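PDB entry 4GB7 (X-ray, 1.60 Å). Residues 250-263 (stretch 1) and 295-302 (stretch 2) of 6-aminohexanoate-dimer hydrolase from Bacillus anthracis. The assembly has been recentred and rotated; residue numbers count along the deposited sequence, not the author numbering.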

ATOM      1  N   ASN A 250      -8.781  -8.025  -3.696  1.00 19.64           N
ATOM      2  CA  ASN A 250      -9.547  -8.094  -2.472  1.00 19.54           C
ATOM      3  C   ASN A 250      -8.665  -7.902  -1.226  1.00 20.14           C
ATOM      4  O   ASN A 250      -7.748  -8.677  -0.981  1.00 20.85           O
ATOM      5  N   ASN A 251      -9.016  -6.919  -0.408  1.00 18.60           N
ATOM      6  CA  ASN A 251      -8.368  -6.698   0.903  1.00 18.90           C
ATOM      7  C   ASN A 251      -8.291  -7.971   1.733  1.00 19.47           C
ATOM      8  O   ASN A 251      -7.333  -8.192   2.456  1.00 19.08           O
ATOM      9  N   GLY A 252      -9.345  -8.761   1.690  1.00 20.96           N
ATOM     10  CA  GLY A 252      -9.427  -9.986   2.454  1.00 19.65           C
ATOM     11  C   GLY A 252      -8.306 -10.942   2.215  1.00 18.85           C
ATOM     12  O   GLY A 252      -7.933 -11.715   3.146  1.00 20.51           O
ATOM     13  N   SER A 253      -7.774 -10.965   0.994  1.00 17.70           N
ATOM     14  CA  SER A 253      -6.660 -11.860   0.701  1.00 18.59           C
ATOM     15  C   SER A 253      -5.427 -11.487   1.530  1.00 16.59           C
ATOM     16  O   SER A 253      -4.798 -12.326   2.165  1.00 17.98           O
ATOM     17  N   THR A 254      -5.098 -10.194   1.561  1.00 16.41           N
ATOM     18  CA  THR A 254      -3.992  -9.724   2.390  1.00 16.38           C
ATOM     19  C   THR A 254      -4.266  -9.951   3.882  1.00 15.20           C
ATOM     20  O   THR A 254      -3.363 -10.329   4.641  1.00 19.83           O
ATOM     21  N   GLU A 255      -5.515  -9.749   4.311  1.00 17.28           N
ATOM     22  CA  GLU A 255      -5.877  -9.935   5.727  1.00 16.53           C
ATOM     23  C   GLU A 255      -5.681 -11.385   6.114  1.00 17.06           C
ATOM     24  O   GLU A 255      -5.230 -11.668   7.240  1.00 19.90           O
ATOM     25  N   THR A 256      -5.982 -12.298   5.192  1.00 18.68           N
ATOM     26  CA  THR A 256      -5.770 -13.735   5.466  1.00 17.38           C
ATOM     27  C   THR A 256      -4.274 -14.044   5.644  1.00 17.51           C
ATOM     28  O   THR A 256      -3.839 -14.746   6.576  1.00 17.37           O
ATOM     29  N   LEU A 257      -3.490 -13.585   4.705  1.00 19.68           N
ATOM     30  CA  LEU A 257      -2.034 -13.699   4.778  1.00 19.18           C
ATOM     31  C   LEU A 257      -1.483 -13.147   6.096  1.00 16.69           C
ATOM     32  O   LEU A 257      -0.636 -13.737   6.710  1.00 18.00           O
ATOM     33  N   ALA A 258      -1.957 -11.987   6.525  1.00 17.35           N
ATOM     34  CA  ALA A 258      -1.530 -11.429   7.815  1.00 17.86           C
ATOM     35  C   ALA A 258      -1.908 -12.318   9.004  1.00 18.93           C
ATOM     36  O   ALA A 258      -1.148 -12.417   9.963  1.00 18.37           O
ATOM     37  N   TRP A 259      -3.096 -12.944   8.948  1.00 18.61           N
ATOM     38  CA  TRP A 259      -3.508 -13.880   9.973  1.00 17.26           C
ATOM     39  C   TRP A 259      -2.550 -15.042  10.046  1.00 17.88           C
ATOM     40  O   TRP A 259      -2.141 -15.440  11.121  1.00 19.40           O
ATOM     41  N   ILE A 260      -2.083 -15.508   8.901  1.00 17.47           N
ATOM     42  CA  ILE A 260      -1.068 -16.546   8.856  1.00 19.71           C
ATOM     43  C   ILE A 260       0.240 -16.080   9.513  1.00 19.14           C
ATOM     44  O   ILE A 260       0.821 -16.794  10.339  1.00 20.11           O
ATOM     45  N   ILE A 261       0.687 -14.872   9.178  1.00 17.51           N
ATOM     46  CA  ILE A 261       1.885 -14.313   9.822  1.00 17.53           C
ATOM     47  C   ILE A 261       1.760 -14.379  11.349  1.00 18.17           C
ATOM     48  O   ILE A 261       2.693 -14.826  12.053  1.00 20.50           O
ATOM     49  N   ARG A 262       0.636 -13.893  11.865  1.00 18.94           N
ATOM     50  CA  ARG A 262       0.444 -13.798  13.308  1.00 18.01           C
ATOM     51  C   ARG A 262       0.434 -15.178  13.930  1.00 20.05           C
ATOM     52  O   ARG A 262       1.051 -15.410  14.954  1.00 20.52           O
ATOM     53  N   THR A 263      -0.277 -16.093  13.307  1.00 19.56           N
ATOM     54  CA  THR A 263      -0.372 -17.446  13.822  1.00 20.41           C
ATOM     55  C   THR A 263       0.958 -18.169  13.833  1.00 21.83           C
ATOM     56  O   THR A 263       1.322 -18.828  14.855  1.00 22.09           O
ATOM     57  N   LYS A 295      -7.442  -5.159  18.381  1.00 20.27           N
ATOM     58  CA  LYS A 295      -6.031  -4.825  18.135  1.00 22.65           C
ATOM     59  C   LYS A 295      -5.379  -5.678  17.034  1.00 21.67           C
ATOM     60  O   LYS A 295      -4.129  -5.786  16.931  1.00 21.84           O
ATOM     61  N   ILE A 296      -6.229  -6.226  16.164  1.00 18.90           N
ATOM     62  CA  ILE A 296      -5.755  -6.848  14.927  1.00 18.16           C
ATOM     63  C   ILE A 296      -5.616  -5.775  13.867  1.00 19.75           C
ATOM     64  O   ILE A 296      -6.573  -5.044  13.562  1.00 21.38           O
ATOM     65  N   GLU A 297      -4.433  -5.724  13.245  1.00 18.38           N
ATOM     66  CA  GLU A 297      -4.137  -4.676  12.289  1.00 16.55           C
ATOM     67  C   GLU A 297      -4.913  -4.877  10.971  1.00 16.28           C
ATOM     68  O   GLU A 297      -5.138  -5.997  10.552  1.00 18.37           O
ATOM     69  N   GLN A 298      -5.329  -3.769  10.343  1.00 16.28           N
ATOM     70  CA  GLN A 298      -5.734  -3.775   8.937  1.00 16.23           C
ATOM     71  C   GLN A 298      -4.483  -3.954   8.098  1.00 18.57           C
ATOM     72  O   GLN A 298      -3.891  -2.963   7.684  1.00 18.97           O
ATOM     73  N   ALA A 299      -4.110  -5.199   7.830  1.00 17.21           N
ATOM     74  CA  ALA A 299      -2.958  -5.488   7.020  1.00 17.30           C
ATOM     75  C   ALA A 299      -3.066  -4.942   5.591  1.00 16.08           C
ATOM     76  O   ALA A 299      -2.054  -4.689   4.929  1.00 18.82           O
ATOM     77  N   SER A 300      -4.306  -4.789   5.122  1.00 17.94           N
ATOM     78  CA  SER A 300      -4.582  -4.487   3.722  1.00 15.84           C
ATOM     79  C   SER A 300      -4.615  -3.010   3.495  1.00 17.81           C
ATOM     80  O   SER A 300      -4.497  -2.587   2.364  1.00 19.33           O
ATOM     81  N   ALA A 301      -4.750  -2.221   4.558  1.00 15.10           N
ATOM     82  CA  ALA A 301      -5.058  -0.784   4.327  1.00 16.96           C
ATOM     83  C   ALA A 301      -4.676   0.184   5.440  1.00 16.30           C
ATOM     84  O   ALA A 301      -4.916   1.415   5.316  1.00 17.88           O
ATOM     85  N   GLY A 302      -4.117  -0.326   6.536  1.00 19.19           N
ATOM     86  CA  GLY A 302      -3.995   0.483   7.760  1.00 19.35           C
ATOM     87  C   GLY A 302      -2.636   1.010   8.200  1.00 15.76           C
ATOM     88  O   GLY A 302      -2.514   1.571   9.294  1.00 16.26           O
TER

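A helix, entered through N250 and running on past T263, lies against an irregular segment that has no repeating hydrogen-bond pattern of its own to offer. The contact is modest, 433 Å² summed over both sides, and its rule is that two charged helix residues, E255 and R262, hold the loop, and between them the small side chains of A258 and A299 meet; the backbones themselves come nearest at N251 and S300, where the CA atoms are 5.2 Å apart. The helix start is secured separately: N250, with chi1 in t, accepts from the backbone of G252 (OD1 to N, 2.8 Å), a capping bond that takes no part in the contact.

K295 opens stretch 2 out of reach of the helix. I296 is the first residue to touch it. Its CA-to-CB bond points sideways and its rotamer is m,m, yet the CG2 methyl lies over one face of the R262 guanidinium, with CG2 3.5 Å from R262 NH1. The planar group thus has an aliphatic cover on a face, which leaves its edge free for polar work.

That edge is taken by E297. Its side chain leaves CA sideways, and chi1 m followed by chi2 p brings the carboxylate end nearer the helix. OE1 sits near the guanidinium plane and accepts twice from R262, from NE at 3.0 Å and from NH2 at 2.9 Å, in a salt bridge with a single oxygen gathering two donors. R262 meets it with CB pointing toward the loop and an extended chain, m,t,t over chi1 to chi3, long enough to reach from the helix to the loop. It gives up more area to the other stretch than any other residue here.

Q298 turns away overall, and only its CB approaches, 4.1 Å from E255 OE2. What it contributes to the loop is backbone: its O accepts from G302 N at 2.9 Å and, weakly, from A301 N at 3.3 Å, closing a turn around the next two residues.

A299 points toward the helix and makes the tightest apolar contact, its CB 3.2 Å from A258 CB. Both are alanines, and at this spacing there is no gap between the methyls to fill. The T254 methyl comes near as well, CG2 lying 3.8 Å from A299 O. The backbone of A299 is used too, its N donating to E255 OE1 at 3.0 Å.

S300 completes the site. With chi1 in p and CB toward the helix, its OG donates to E255 OE2 at 2.6 Å while its own N donates to that same OE2 at 2.9 Å. E255 leaves CA sideways, but chi1 and chi2, both m, carry its end nearer the loop, where one carboxylate serves two consecutive backbone amides and a hydroxyl. Around this, S300 OG lies 3.4 Å from N251 CB, and S300 CB lies 4.0 Å from T254 CB.

Beyond it A301 barely touches the helix, and G302 makes no contact.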

ATOM      1  CB  ASN A 250     -10.255  -9.457  -2.398  1.00 19.33           C
ATOM      2  CG  ASN A 250     -11.454  -9.462  -1.461  1.00 19.43           C
ATOM      3  OD1 ASN A 250     -11.340  -9.144  -0.267  1.00 21.57           O
ATOM      4  ND2 ASN A 250     -12.637  -9.840  -2.013  1.00 24.70           N
ATOM      5  CB  ASN A 251      -9.157  -5.693   1.719  1.00 20.99           C
ATOM      6  CG  ASN A 251      -9.112  -4.289   1.152  1.00 20.16           C
ATOM      7  OD1 ASN A 251      -8.144  -3.873   0.530  1.00 22.18           O
ATOM      8  ND2 ASN A 251     -10.192  -3.554   1.368  1.00 24.49           N
ATOM      9  CB  SER A 253      -6.316 -11.873  -0.798  1.00 19.03           C
ATOM     10  OG  SER A 253      -7.401 -12.398  -1.570  1.00 20.93           O
ATOM     11  CB  THR A 254      -3.762  -8.233   2.135  1.00 16.14           C
ATOM     12  OG1 THR A 254      -3.829  -7.998   0.734  1.00 19.37           O
ATOM     13  CG2 THR A 254      -2.377  -7.780   2.681  1.00 16.32           C
ATOM     14  CB  GLU A 255      -7.286  -9.485   6.035  1.00 18.54           C
ATOM     15  CG  GLU A 255      -7.563  -7.993   5.819  1.00 17.34           C
ATOM     16  CD  GLU A 255      -6.738  -7.034   6.658  1.00 19.72           C
ATOM     17  OE1 GLU A 255      -6.059  -7.451   7.634  1.00 19.69           O
ATOM     18  OE2 GLU A 255      -6.756  -5.823   6.294  1.00 20.70           O
ATOM     19  CB  THR A 256      -6.405 -14.601   4.385  1.00 16.28           C
ATOM     20  OG1 THR A 256      -7.834 -14.348   4.323  1.00 21.07           O
ATOM     21  CG2 THR A 256      -6.185 -16.118   4.669  1.00 15.81           C
ATOM     22  CB  LEU A 257      -1.382 -13.011   3.555  1.00 17.77           C
ATOM     23  CG  LEU A 257      -1.596 -13.655   2.186  1.00 17.69           C
ATOM     24  CD1 LEU A 257      -1.062 -12.785   1.061  1.00 20.51           C
ATOM     25  CD2 LEU A 257      -0.958 -15.054   2.145  1.00 18.88           C
ATOM     26  CB  ALA A 258      -2.019 -10.000   7.991  1.00 18.41           C
ATOM     27  CB  TRP A 259      -4.940 -14.342   9.708  1.00 19.05           C
ATOM     28  CG  TRP A 259      -5.657 -15.023  10.829  1.00 19.71           C
ATOM     29  CD1 TRP A 259      -5.180 -15.388  12.097  1.00 19.21           C
ATOM     30  CD2 TRP A 259      -7.057 -15.399  10.817  1.00 20.18           C
ATOM     31  NE1 TRP A 259      -6.184 -15.962  12.855  1.00 21.81           N
ATOM     32  CE2 TRP A 259      -7.339 -16.025  12.118  1.00 22.01           C
ATOM     33  CE3 TRP A 259      -8.073 -15.299   9.885  1.00 20.59           C
ATOM     34  CZ2 TRP A 259      -8.599 -16.480  12.443  1.00 23.69           C
ATOM     35  CZ3 TRP A 259      -9.340 -15.766  10.216  1.00 22.24           C
ATOM     36  CH2 TRP A 259      -9.593 -16.356  11.466  1.00 24.10           C
ATOM     37  CB  ILE A 260      -0.802 -17.009   7.416  1.00 18.96           C
ATOM     38  CG1 ILE A 260      -2.064 -17.686   6.850  1.00 18.22           C
ATOM     39  CG2 ILE A 260       0.384 -17.963   7.331  1.00 21.43           C
ATOM     40  CD1 ILE A 260      -2.033 -17.946   5.372  1.00 20.50           C
ATOM     41  CB  ILE A 261       2.153 -12.876   9.359  1.00 17.80           C
ATOM     42  CG1 ILE A 261       2.525 -12.854   7.865  1.00 17.36           C
ATOM     43  CG2 ILE A 261       3.274 -12.202  10.178  1.00 20.06           C
ATOM     44  CD1 ILE A 261       2.568 -11.483   7.240  1.00 18.82           C
ATOM     45  CB  ARG A 262      -0.832 -13.063  13.635  1.00 19.46           C
ATOM     46  CG  ARG A 262      -0.908 -11.590  13.219  1.00 19.86           C
ATOM     47  CD  ARG A 262      -2.301 -11.030  13.421  1.00 20.40           C
ATOM     48  NE  ARG A 262      -2.426  -9.703  12.811  1.00 20.12           N
ATOM     49  CZ  ARG A 262      -3.134  -9.411  11.721  1.00 20.29           C
ATOM     50  NH1 ARG A 262      -3.966 -10.297  11.163  1.00 20.34           N
ATOM     51  NH2 ARG A 262      -3.141  -8.177  11.251  1.00 20.63           N
ATOM     52  CB  THR A 263      -1.409 -18.250  13.024  1.00 22.84           C
ATOM     53  OG1 THR A 263      -2.684 -17.634  13.180  1.00 25.94           O
ATOM     54  CG2 THR A 263      -1.513 -19.697  13.547  1.00 24.96           C
ATOM     55  CB  LYS A 295      -5.207  -4.816  19.430  1.00 24.79           C
ATOM     56  CG  LYS A 295      -5.749  -3.915  20.533  1.00 24.01           C
ATOM     57  CD  LYS A 295      -6.004  -2.456  20.079  1.00 28.13           C
ATOM     58  CE  LYS A 295      -4.882  -1.734  19.266  1.00 23.83           C
ATOM     59  NZ  LYS A 295      -3.686  -1.389  20.124  1.00 26.86           N
ATOM     60  CB  ILE A 296      -6.703  -7.969  14.444  1.00 21.08           C
ATOM     61  CG1 ILE A 296      -6.719  -9.143  15.429  1.00 24.60           C
ATOM     62  CG2 ILE A 296      -6.329  -8.451  13.057  1.00 19.22           C
ATOM     63  CD1 ILE A 296      -5.393  -9.797  15.704  1.00 25.45           C
ATOM     64  CB  GLU A 297      -2.646  -4.638  11.925  1.00 18.93           C
ATOM     65  CG  GLU A 297      -1.687  -4.477  13.101  1.00 18.83           C
ATOM     66  CD  GLU A 297      -1.251  -5.746  13.768  1.00 17.94           C
ATOM     67  OE1 GLU A 297      -1.838  -6.826  13.501  1.00 21.15           O
ATOM     68  OE2 GLU A 297      -0.353  -5.612  14.655  1.00 20.79           O
ATOM     69  CB  GLN A 298      -6.342  -2.423   8.522  1.00 18.50           C
ATOM     70  CG  GLN A 298      -7.633  -2.099   9.193  1.00 19.52           C
ATOM     71  CD  GLN A 298      -8.116  -0.726   8.819  1.00 21.38           C
ATOM     72  OE1 GLN A 298      -7.397   0.043   8.171  1.00 27.01           O
ATOM     73  NE2 GLN A 298      -9.306  -0.397   9.254  1.00 25.25           N
ATOM     74  CB  ALA A 299      -2.731  -7.016   6.969  1.00 19.37           C
ATOM     75  CB  SER A 300      -5.920  -5.105   3.273  1.00 18.63           C
ATOM     76  OG  SER A 300      -6.993  -4.578   4.027  1.00 20.10           O
ATOM     77  CB  ALA A 301      -6.551  -0.665   4.071  1.00 21.46           C
TER